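Local coordinates for merozoite surface protein-1 (Plasmodium knowlesi strain H, PDB 1N1I) that is a merozoite surface antigen, here its C-terminal pair of EGF-like domains, probably involved in binding and invading host erythrocytes and in merozoite egress, at residues A[31-36]-A[90-95]. Sequence-based numbering, arbitrary orientation.
Sequences TEEWRC and GVFCSS
R35 lies extended across one face of the F92 ring, its guanidinium nearly parallel to it, the two planes 20° apart. CE1 of F92 sits under the middle of the guanidinium, 3.1 Å from R35 CZ, while farther back R35 CD makes a CH-pi contact over the ring, 3.7 Å from its centroid. At the guanidinium edge R35 NH1 donates to the carbonyl O of V91, 2.9 Å away, with an N-H...O angle of 147°. The same nitrogen donates to a water at 3.0 Å, which in turn takes a weak bond from the backbone N of C93. Nearer the backbone, the V91 side chain swings CG1 anti to its own N (chi1 166°), where it touches R35 CB at 3.6 Å and also meets the carbonyl O of C36. This is an interface between the two EGF-like domains: R35 comes from strand 32-36 of the first, V91 and F92 from the second, where they form a classic beta bulge opposite L87. E33 and the V91 carbonyl O, both in the guanidinium plane, together hold its rotation. R35 NE, at 2.6 Å, and NH2 both grip E33 OE2, side-on and from the same face of the carboxylate, a salt bridge that would temper the arginine's charge beside the ring. E33 CG reaches the F92 ring at its edge, 3.9 Å from CZ, and the carboxylate stands almost perpendicular to the ring. Farther out, Y27 OH hydrogen-bonds E33 OE1, and the Y25 ring, on the neighbouring strand 22-26, meets that of F92 with planes inclined. Disulfides C36-C47 and C79-C93 tie both segments into their respective domains.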
ATOM      1  N   THR A  31      15.317  -1.583  -5.527  1.00 32.63           N
ATOM      2  CA  THR A  31      14.457  -2.559  -4.877  1.00 31.09           C
ATOM      3  C   THR A  31      13.025  -2.417  -5.377  1.00 34.57           C
ATOM      4  O   THR A  31      12.545  -1.303  -5.595  1.00 33.03           O
ATOM      5  CB  THR A  31      14.458  -2.333  -3.353  1.00 35.30           C
ATOM      6  OG1 THR A  31      15.800  -2.414  -2.861  1.00 39.63           O
ATOM      7  CG2 THR A  31      13.609  -3.369  -2.651  1.00 29.78           C
ATOM      8  N   GLU A  32      12.346  -3.542  -5.566  1.00 31.71           N
ATOM      9  CA  GLU A  32      10.960  -3.506  -6.004  1.00 32.82           C
ATOM     10  C   GLU A  32      10.164  -4.361  -5.041  1.00 32.77           C
ATOM     11  O   GLU A  32      10.526  -5.498  -4.754  1.00 42.49           O
ATOM     12  CB  GLU A  32      10.786  -4.045  -7.434  1.00 30.57           C
ATOM     13  CG  GLU A  32      11.629  -3.323  -8.480  1.00 38.72           C
ATOM     14  CD  GLU A  32      11.115  -3.489  -9.901  1.00 40.14           C
ATOM     15  OE1 GLU A  32      10.529  -4.541 -10.226  1.00 39.47           O
ATOM     16  OE2 GLU A  32      11.313  -2.555 -10.704  1.00 45.21           O
ATOM     17  N   GLU A  33       9.082  -3.801  -4.531  1.00 30.08           N
ATOM     18  CA  GLU A  33       8.230  -4.512  -3.606  1.00 25.91           C
ATOM     19  C   GLU A  33       6.775  -4.381  -4.035  1.00 28.25           C
ATOM     20  O   GLU A  33       6.345  -3.315  -4.491  1.00 32.74           O
ATOM     21  CB  GLU A  33       8.420  -3.936  -2.198  1.00 22.89           C
ATOM     22  CG  GLU A  33       7.214  -4.096  -1.292  1.00 32.78           C
ATOM     23  CD  GLU A  33       7.393  -3.436   0.077  1.00 35.14           C
ATOM     24  OE1 GLU A  33       8.162  -2.463   0.188  1.00 36.82           O
ATOM     25  OE2 GLU A  33       6.746  -3.874   1.049  1.00 34.17           O
ATOM     26  N   TRP A  34       6.019  -5.467  -3.926  1.00 23.71           N
ATOM     27  CA  TRP A  34       4.610  -5.386  -4.257  1.00 26.60           C
ATOM     28  C   TRP A  34       3.815  -5.669  -2.998  1.00 30.84           C
ATOM     29  O   TRP A  34       4.317  -6.303  -2.073  1.00 32.11           O
ATOM     30  CB  TRP A  34       4.205  -6.364  -5.371  1.00 30.78           C
ATOM     31  CG  TRP A  34       4.438  -7.818  -5.071  1.00 34.06           C
ATOM     32  CD1 TRP A  34       5.520  -8.567  -5.437  1.00 34.70           C
ATOM     33  CD2 TRP A  34       3.541  -8.715  -4.399  1.00 33.45           C
ATOM     34  NE1 TRP A  34       5.354  -9.870  -5.040  1.00 32.28           N
ATOM     35  CE2 TRP A  34       4.152  -9.990  -4.395  1.00 35.25           C
ATOM     36  CE3 TRP A  34       2.288  -8.560  -3.784  1.00 36.57           C
ATOM     37  CZ2 TRP A  34       3.543 -11.115  -3.824  1.00 28.86           C
ATOM     38  CZ3 TRP A  34       1.681  -9.680  -3.209  1.00 39.49           C
ATOM     39  CH2 TRP A  34       2.316 -10.940  -3.229  1.00 37.68           C
ATOM     40  N   ARG A  35       2.583  -5.170  -2.964  1.00 28.72           N
ATOM     41  CA  ARG A  35       1.683  -5.354  -1.834  1.00 23.79           C
ATOM     42  C   ARG A  35       0.293  -5.384  -2.416  1.00 27.17           C
ATOM     43  O   ARG A  35       0.048  -4.786  -3.470  1.00 30.21           O
ATOM     44  CB  ARG A  35       1.784  -4.192  -0.855  1.00 20.48           C
ATOM     45  CG  ARG A  35       3.142  -3.987  -0.244  1.00 20.67           C
ATOM     46  CD  ARG A  35       3.178  -2.712   0.561  1.00 18.83           C
ATOM     47  NE  ARG A  35       4.501  -2.468   1.111  1.00 27.12           N
ATOM     48  CZ  ARG A  35       4.847  -1.378   1.786  1.00 27.50           C
ATOM     49  NH1 ARG A  35       3.962  -0.411   1.997  1.00 29.59           N
ATOM     50  NH2 ARG A  35       6.084  -1.265   2.255  1.00 34.92           N
ATOM     51  N   CYS A  36      -0.616  -6.077  -1.740  1.00 20.10           N
ATOM     52  CA  CYS A  36      -1.982  -6.174  -2.229  1.00 30.74           C
ATOM     53  C   CYS A  36      -2.710  -4.831  -2.116  1.00 31.71           C
ATOM     54  O   CYS A  36      -2.434  -4.045  -1.220  1.00 30.69           O
ATOM     55  CB  CYS A  36      -2.732  -7.248  -1.445  1.00 39.17           C
ATOM     56  SG  CYS A  36      -2.105  -8.959  -1.644  1.00 33.61           S
ATOM     57  N   GLY A  90      -2.771   4.667  -0.319  1.00 36.38           N
ATOM     58  CA  GLY A  90      -2.097   4.511   0.957  1.00 35.46           C
ATOM     59  C   GLY A  90      -1.497   3.136   1.212  1.00 36.02           C
ATOM     60  O   GLY A  90      -1.035   2.867   2.323  1.00 30.95           O
ATOM     61  N   VAL A  91      -1.516   2.251   0.217  1.00 32.17           N
ATOM     62  CA  VAL A  91      -0.917   0.936   0.424  1.00 31.51           C
ATOM     63  C   VAL A  91       0.580   1.191   0.590  1.00 33.49           C
ATOM     64  O   VAL A  91       1.292   0.410   1.225  1.00 30.26           O
ATOM     65  CB  VAL A  91      -1.180  -0.019  -0.768  1.00 31.10           C
ATOM     66  CG1 VAL A  91      -0.266  -1.234  -0.680  1.00 29.54           C
ATOM     67  CG2 VAL A  91      -2.633  -0.480  -0.745  1.00 22.65           C
ATOM     68  N   PHE A  92       1.029   2.313   0.022  1.00 30.99           N
ATOM     69  CA  PHE A  92       2.416   2.756   0.102  1.00 32.81           C
ATOM     70  C   PHE A  92       2.469   4.218   0.534  1.00 34.63           C
ATOM     71  O   PHE A  92       1.613   5.015   0.149  1.00 40.55           O
ATOM     72  CB  PHE A  92       3.105   2.634  -1.260  1.00 26.42           C
ATOM     73  CG  PHE A  92       3.624   1.260  -1.561  1.00 28.32           C
ATOM     74  CD1 PHE A  92       4.743   0.760  -0.889  1.00 31.19           C
ATOM     75  CD2 PHE A  92       3.009   0.466  -2.519  1.00 22.78           C
ATOM     76  CE1 PHE A  92       5.242  -0.523  -1.163  1.00 25.34           C
ATOM     77  CE2 PHE A  92       3.496  -0.825  -2.801  1.00 37.69           C
ATOM     78  CZ  PHE A  92       4.625  -1.315  -2.118  1.00 26.09           C
ATOM     79  N   CYS A  93       3.456   4.573   1.344  1.00 37.00           N
ATOM     80  CA  CYS A  93       3.608   5.959   1.751  1.00 39.06           C
ATOM     81  C   CYS A  93       4.912   6.472   1.159  1.00 42.17           C
ATOM     82  O   CYS A  93       5.980   5.918   1.421  1.00 47.76           O
ATOM     83  CB  CYS A  93       3.654   6.107   3.276  1.00 34.38           C
ATOM     84  SG  CYS A  93       2.036   6.085   4.115  1.00 40.08           S
ATOM     85  N   SER A  94       4.805   7.506   0.307  1.00 42.82           N
ATOM     86  CA  SER A  94       5.949   8.173  -0.339  1.00 47.35           C
ATOM     87  C   SER A  94       6.959   8.498   0.741  1.00 54.55           C
ATOM     88  O   SER A  94       6.618   8.515   1.925  1.00 57.46           O
ATOM     89  CB  SER A  94       5.552   9.513  -0.942  1.00 48.72           C
ATOM     90  OG  SER A  94       4.244   9.488  -1.466  1.00 58.75           O
ATOM     91  N   SER A  95       8.204   8.758   0.357  1.00 60.81           N
ATOM     92  CA  SER A  95       9.195   9.104   1.371  1.00 64.25           C
ATOM     93  C   SER A  95       9.379  10.614   1.307  1.00 67.48           C
ATOM     94  O   SER A  95       9.207  11.234   0.244  1.00 64.45           O
ATOM     95  CB  SER A  95      10.534   8.389   1.135  1.00 67.38           C
ATOM     96  OG  SER A  95      11.241   8.186   2.357  1.00 61.58           O
TER
HETATM   97  O   HOH W   1       5.442   2.119   2.483  1.00 33.72           O